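Local coordinates for protein (o6-methylguanine-dna methyltransferase) (Thermococcus kodakarensis, PDB 1MGT) that repairs O6-methylguanine and O4-methylthymine in DNA by transferring the methyl group irreversibly to one of its own cysteines, a suicide reaction, at residues E93-Y97 with A129-P134; R106-Y112 with R143-H147. One frame throughout, in Å; residues are numbered along the deposited sequence.

Both contacts belong to the C-terminal DNA-binding part of the methyltransferase, and their centres lie about 15 Å apart. Along the chain the segments alternate: 93-97 on helix 91-103, then 106-112 with strand 110-111, then 129-134 at the end of helix 123-131, then 143-147 with strand 144-145. Interaction 1 packs the two helices together; interaction 2 pairs the short strands that follow each of them. They meet where Met-130 SD lies 4.1 Å from Val-144 CG2. Cys-141, the inferred methyl acceptor, sits on the link between 129-134 and 143-147, touching Met-130 and near Val-144, so the connection carrying it runs from one contact to the other.

Interaction 1: residues E93-Y97 with A129-P134; sequences EKKVY and AMKRNP. With SO4 (sulfate ion), chain D.
Residues 93-97 form a regular helical turn (phi/psi near -60/-45) set against the last turn of helix 123-131 and its exit, where Asn-133 turns extended (-57/118). Glu-93 CA and Ala-129 CA are 5.6 Å apart, Tyr-97 CA and Asn-133 CA 8.0 Å. Ala-129 CB is a small bump received by Glu-93 CG (4.1 Å), Val-96 CG1 (4.4 Å) and Tyr-97 CE1 (4.2 Å). The Tyr-97 ring (chi1 m) lies among Ala-129, Met-130, Asn-133 and Pro-134: Met-130 CE at its edge, 3.9 Å from CE1, Asn-133 OD1, which accepts from Tyr-135 N, over one face, and Pro-134 CD 3.9 Å from CE2. Val-96 CG1 meets Met-130 CE at 3.5 Å. Glu-93 forms a salt bridge with Arg-50, which shares a sulfate with Arg-132 (NE to O2 3.3 Å); Arg-132 NH1 bonds to Gly-128 O. In this buried helix-helix packing beside Cys-141, Tyr-97 OH donates to Ala-129 O at 2.6 Å, so the hydroxyl finds its acceptor in a carbonyl near the helix end.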
loop_
_atom_site.group_PDB
_atom_site.type_symbol
_atom_site.label_atom_id
_atom_site.label_comp_id
_atom_site.label_asym_id
_atom_site.label_seq_id
_atom_site.Cartn_x
_atom_site.Cartn_y
_atom_site.Cartn_z
ATOM N N GLU A 93 -11.423 2.282 8.358
ATOM C CA GLU A 93 -10.187 2.135 7.590
ATOM C C GLU A 93 -10.214 2.965 6.334
ATOM O O GLU A 93 -9.230 3.618 5.988
ATOM C CB GLU A 93 -9.950 0.636 7.255
ATOM C CG GLU A 93 -9.610 -0.174 8.509
ATOM C CD GLU A 93 -9.844 -1.672 8.319
ATOM O OE1 GLU A 93 -10.301 -2.071 7.221
ATOM O OE2 GLU A 93 -9.563 -2.428 9.274
ATOM N N LYS A 94 -11.320 2.976 5.591
ATOM C CA LYS A 94 -11.442 3.740 4.380
ATOM C C LYS A 94 -11.214 5.237 4.643
ATOM O O LYS A 94 -10.535 5.885 3.846
ATOM C CB LYS A 94 -12.830 3.592 3.742
ATOM C CG LYS A 94 -13.027 4.407 2.463
ATOM C CD LYS A 94 -14.238 3.829 1.704
ATOM C CE LYS A 94 -14.444 4.600 0.398
ATOM N NZ LYS A 94 -15.847 4.406 -0.088
ATOM N N LYS A 95 -11.793 5.721 5.725
ATOM C CA LYS A 95 -11.659 7.144 6.104
ATOM C C LYS A 95 -10.196 7.484 6.335
ATOM O O LYS A 95 -9.680 8.496 5.847
ATOM C CB LYS A 95 -12.491 7.429 7.344
ATOM C CG LYS A 95 -12.368 8.818 7.975
ATOM C CD LYS A 95 -12.934 8.741 9.404
ATOM C CE LYS A 95 -13.013 10.093 10.086
ATOM N NZ LYS A 95 -13.037 9.923 11.586
ATOM N N VAL A 96 -9.511 6.609 7.062
ATOM C CA VAL A 96 -8.080 6.842 7.307
ATOM C C VAL A 96 -7.310 6.801 6.000
ATOM O O VAL A 96 -6.486 7.694 5.709
ATOM C CB VAL A 96 -7.538 5.814 8.310
ATOM C CG1 VAL A 96 -6.010 5.842 8.383
ATOM C CG2 VAL A 96 -8.165 5.988 9.683
ATOM N N TYR A 97 -7.535 5.775 5.160
ATOM C CA TYR A 97 -6.800 5.663 3.902
ATOM C C TYR A 97 -7.002 6.842 2.970
ATOM O O TYR A 97 -6.099 7.368 2.326
ATOM C CB TYR A 97 -7.164 4.355 3.127
ATOM C CG TYR A 97 -6.905 3.108 3.931
ATOM C CD1 TYR A 97 -6.000 3.057 4.974
ATOM C CD2 TYR A 97 -7.582 1.906 3.630
ATOM C CE1 TYR A 97 -5.761 1.933 5.722
ATOM C CE2 TYR A 97 -7.352 0.767 4.382
ATOM C CZ TYR A 97 -6.456 0.761 5.412
ATOM O OH TYR A 97 -6.240 -0.369 6.173
ATOM N N ALA A 129 -5.080 0.125 11.391
ATOM C CA ALA A 129 -5.462 0.359 10.013
ATOM C C ALA A 129 -4.260 0.297 9.088
ATOM O O ALA A 129 -4.352 -0.214 7.964
ATOM C CB ALA A 129 -6.210 1.687 9.862
ATOM N N MET A 130 -3.091 0.804 9.519
ATOM C CA MET A 130 -1.919 0.761 8.652
ATOM C C MET A 130 -1.459 -0.683 8.452
ATOM O O MET A 130 -1.074 -1.055 7.337
ATOM C CB MET A 130 -0.751 1.573 9.218
ATOM C CG MET A 130 -1.014 3.068 9.337
ATOM S SD MET A 130 -1.410 3.827 7.756
ATOM C CE MET A 130 -3.175 3.924 7.835
ATOM N N LYS A 131 -1.504 -1.475 9.528
ATOM C CA LYS A 131 -1.097 -2.875 9.407
ATOM C C LYS A 131 -1.949 -3.638 8.393
ATOM O O LYS A 131 -1.471 -4.533 7.672
ATOM C CB LYS A 131 -1.292 -3.560 10.772
ATOM C CG LYS A 131 -0.746 -4.991 10.780
ATOM C CD LYS A 131 -1.181 -5.683 12.062
ATOM C CE LYS A 131 -0.231 -6.850 12.385
ATOM N NZ LYS A 131 -0.935 -7.798 13.312
ATOM N N ARG A 132 -3.229 -3.308 8.349
ATOM C CA ARG A 132 -4.177 -3.958 7.474
ATOM C C ARG A 132 -4.326 -3.359 6.110
ATOM O O ARG A 132 -5.159 -3.874 5.346
ATOM C CB ARG A 132 -5.563 -3.999 8.158
ATOM C CG ARG A 132 -5.533 -4.909 9.403
ATOM C CD ARG A 132 -6.703 -4.590 10.312
ATOM N NE ARG A 132 -6.847 -5.545 11.411
ATOM C CZ ARG A 132 -6.207 -5.457 12.572
ATOM N NH1 ARG A 132 -5.368 -4.444 12.803
ATOM N NH2 ARG A 132 -6.407 -6.364 13.524
ATOM N N ASN A 133 -3.611 -2.290 5.766
ATOM C CA ASN A 133 -3.791 -1.675 4.465
ATOM C C ASN A 133 -3.553 -2.667 3.335
ATOM O O ASN A 133 -2.441 -3.162 3.173
ATOM C CB ASN A 133 -2.780 -0.501 4.373
ATOM C CG ASN A 133 -2.823 0.205 3.040
ATOM O OD1 ASN A 133 -3.829 0.152 2.342
ATOM N ND2 ASN A 133 -1.722 0.890 2.719
ATOM N N PRO A 134 -4.567 -2.929 2.519
ATOM C CA PRO A 134 -4.406 -3.849 1.396
ATOM C C PRO A 134 -3.849 -3.159 0.182
ATOM O O PRO A 134 -3.609 -3.740 -0.877
ATOM C CB PRO A 134 -5.857 -4.326 1.167
ATOM C CG PRO A 134 -6.696 -3.158 1.532
ATOM C CD PRO A 134 -5.953 -2.441 2.632
HETATM S S SO4 D . -9.704 -8.185 11.147
HETATM O O1 SO4 D . -10.723 -8.744 10.205
HETATM O O2 SO4 D . -8.331 -8.326 10.558
HETATM O O3 SO4 D . -9.762 -8.934 12.448
HETATM O O4 SO4 D . -9.975 -6.735 11.417
#

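Interaction 2: residues R106-Y112 with R143-H147; sequences RGSVITY and RVVAH. With SO4 (sulfate ion), chain B.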
loop_
_atom_site.group_PDB
_atom_site.type_symbol
_atom_site.label_atom_id
_atom_site.label_comp_id
_atom_site.label_asym_id
_atom_site.label_seq_id
_atom_site.Cartn_x
_atom_site.Cartn_y
_atom_site.Cartn_z
ATOM N N ARG A 106 3.683 13.547 -1.165
ATOM C CA ARG A 106 4.985 12.944 -1.462
ATOM C C ARG A 106 6.097 13.901 -1.013
ATOM O O ARG A 106 6.014 15.088 -1.342
ATOM C CB ARG A 106 5.048 12.758 -2.983
ATOM C CG ARG A 106 6.197 11.866 -3.431
ATOM C CD ARG A 106 6.187 11.802 -4.983
ATOM N NE ARG A 106 7.377 11.040 -5.394
ATOM C CZ ARG A 106 7.344 9.707 -5.517
ATOM N NH1 ARG A 106 6.215 9.056 -5.278
ATOM N NH2 ARG A 106 8.456 9.097 -5.883
ATOM N N GLY A 107 7.070 13.397 -0.287
ATOM C CA GLY A 107 8.174 14.229 0.201
ATOM C C GLY A 107 7.946 14.638 1.655
ATOM O O GLY A 107 8.823 15.259 2.272
ATOM N N SER A 108 6.781 14.296 2.212
ATOM C CA SER A 108 6.504 14.631 3.602
ATOM C C SER A 108 6.084 13.376 4.357
ATOM O O SER A 108 5.864 12.330 3.723
ATOM C CB SER A 108 5.420 15.712 3.733
ATOM O OG SER A 108 4.142 15.091 3.509
ATOM N N VAL A 109 6.039 13.470 5.676
ATOM C CA VAL A 109 5.669 12.366 6.547
ATOM C C VAL A 109 4.705 12.894 7.617
ATOM O O VAL A 109 4.431 14.099 7.636
ATOM C CB VAL A 109 6.855 11.694 7.240
ATOM C CG1 VAL A 109 7.853 11.093 6.227
ATOM C CG2 VAL A 109 7.588 12.697 8.142
ATOM N N ILE A 110 4.200 11.994 8.428
ATOM C CA ILE A 110 3.289 12.378 9.525
ATOM C C ILE A 110 3.449 11.296 10.578
ATOM O O ILE A 110 3.708 10.126 10.243
ATOM C CB ILE A 110 1.845 12.536 9.081
ATOM C CG1 ILE A 110 1.022 13.208 10.207
ATOM C CG2 ILE A 110 1.238 11.158 8.740
ATOM C CD1 ILE A 110 -0.210 13.927 9.686
ATOM N N THR A 111 3.368 11.632 11.856
ATOM C CA THR A 111 3.526 10.618 12.877
ATOM C C THR A 111 2.207 9.909 13.119
ATOM O O THR A 111 1.131 10.418 12.762
ATOM C CB THR A 111 4.016 11.229 14.220
ATOM O OG1 THR A 111 2.992 12.096 14.709
ATOM C CG2 THR A 111 5.315 12.002 13.990
ATOM N N TYR A 112 2.267 8.732 13.739
ATOM C CA TYR A 112 1.036 8.016 14.058
ATOM C C TYR A 112 0.158 8.944 14.940
ATOM O O TYR A 112 -1.030 9.027 14.746
ATOM C CB TYR A 112 1.285 6.771 14.902
ATOM C CG TYR A 112 1.918 5.660 14.092
ATOM C CD1 TYR A 112 3.292 5.477 14.160
ATOM C CD2 TYR A 112 1.162 4.830 13.279
ATOM C CE1 TYR A 112 3.904 4.478 13.434
ATOM C CE2 TYR A 112 1.769 3.821 12.547
ATOM C CZ TYR A 112 3.134 3.661 12.634
ATOM O OH TYR A 112 3.769 2.665 11.918
ATOM N N ARG A 143 4.494 6.753 4.652
ATOM C CA ARG A 143 4.742 8.147 5.096
ATOM C C ARG A 143 4.323 8.338 6.551
ATOM O O ARG A 143 4.490 9.450 7.097
ATOM C CB ARG A 143 3.956 9.114 4.201
ATOM C CG ARG A 143 4.508 9.073 2.768
ATOM C CD ARG A 143 3.790 10.072 1.852
ATOM N NE ARG A 143 4.123 9.667 0.473
ATOM C CZ ARG A 143 3.365 9.877 -0.590
ATOM N NH1 ARG A 143 2.197 10.511 -0.537
ATOM N NH2 ARG A 143 3.813 9.398 -1.771
ATOM N N VAL A 144 3.798 7.311 7.186
ATOM C CA VAL A 144 3.386 7.431 8.608
ATOM C C VAL A 144 4.516 6.848 9.438
ATOM O O VAL A 144 4.849 5.660 9.309
ATOM C CB VAL A 144 2.069 6.705 8.859
ATOM C CG1 VAL A 144 1.649 6.856 10.315
ATOM C CG2 VAL A 144 0.988 7.208 7.902
ATOM N N VAL A 145 5.182 7.707 10.213
ATOM C CA VAL A 145 6.327 7.297 11.022
ATOM C C VAL A 145 6.124 7.495 12.520
ATOM O O VAL A 145 5.086 7.984 12.955
ATOM C CB VAL A 145 7.577 8.119 10.606
ATOM C CG1 VAL A 145 7.917 7.866 9.141
ATOM C CG2 VAL A 145 7.310 9.628 10.776
ATOM N N ALA A 146 7.118 7.072 13.318
ATOM C CA ALA A 146 6.995 7.270 14.779
ATOM C C ALA A 146 7.576 8.653 15.090
ATOM O O ALA A 146 8.277 9.225 14.268
ATOM C CB ALA A 146 7.739 6.200 15.553
ATOM N N HIS A 147 7.271 9.204 16.278
ATOM C CA HIS A 147 7.860 10.503 16.584
ATOM C C HIS A 147 9.363 10.346 16.810
ATOM O O HIS A 147 10.071 11.327 16.637
ATOM C CB HIS A 147 7.226 11.134 17.835
ATOM C CG HIS A 147 7.663 10.468 19.104
ATOM N ND1 HIS A 147 7.015 9.393 19.654
ATOM C CD2 HIS A 147 8.718 10.751 19.921
ATOM C CE1 HIS A 147 7.648 9.038 20.772
ATOM N NE2 HIS A 147 8.680 9.846 20.941
HETATM S S SO4 B . 3.987 8.119 17.793
HETATM O O1 SO4 B . 3.791 6.830 16.991
HETATM O O2 SO4 B . 5.450 8.240 18.032
HETATM O O3 SO4 B . 3.206 7.951 19.039
HETATM O O4 SO4 B . 3.497 9.270 17.012
#
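The two segments run side by side in the same sense, their end-to-end directions 41° apart, and pair as a minimal parallel ladder: Ile-110 with Val-144 (CA-CA 5.0 Å) and Thr-111 with Val-145 (CA-CA 4.7 Å). Three backbone hydrogen bonds fasten it, Ile-110 N to Arg-143 O (2.9 Å), Val-145 N to Ile-110 O (2.8 Å) and Tyr-112 N to Val-145 O (3.0 Å). CA-H...O contacts reinforce the pairing, from Val-144 CA to Ile-110 O (3.2 Å) and from Thr-111 CA to Val-145 O (3.1 Å). Ile-110 and Val-144 share one face of the ladder, touching CG2 to CG2 at 4.0 Å, while Thr-111 and Val-145 occupy the other, where Val-109 CG2 comes within 4.1 Å of Val-145 CG2. The Tyr-112 ring takes Val-144 CG1 over its face, a CH-pi contact 3.9 Å from the centroid. At the opposite end Arg-143 extends beside Arg-106 and forms a salt bridge with Glu-167, to which Arg-106 makes a long, weak ion pair; Arg-106 NH2 bonds to Leu-71 O. His-147 N and ND1 hold a sulfate oxygen, O2, at 2.7 and 2.5 Å. Thr-111 N-caps helix 112-118 through Asp-114 N, so the ladder leads directly into that helix, followed by helix 123-131, the pair consistent with this family's helix-turn-helix; its second strand closely follows the inferred nucleophile Cys-141.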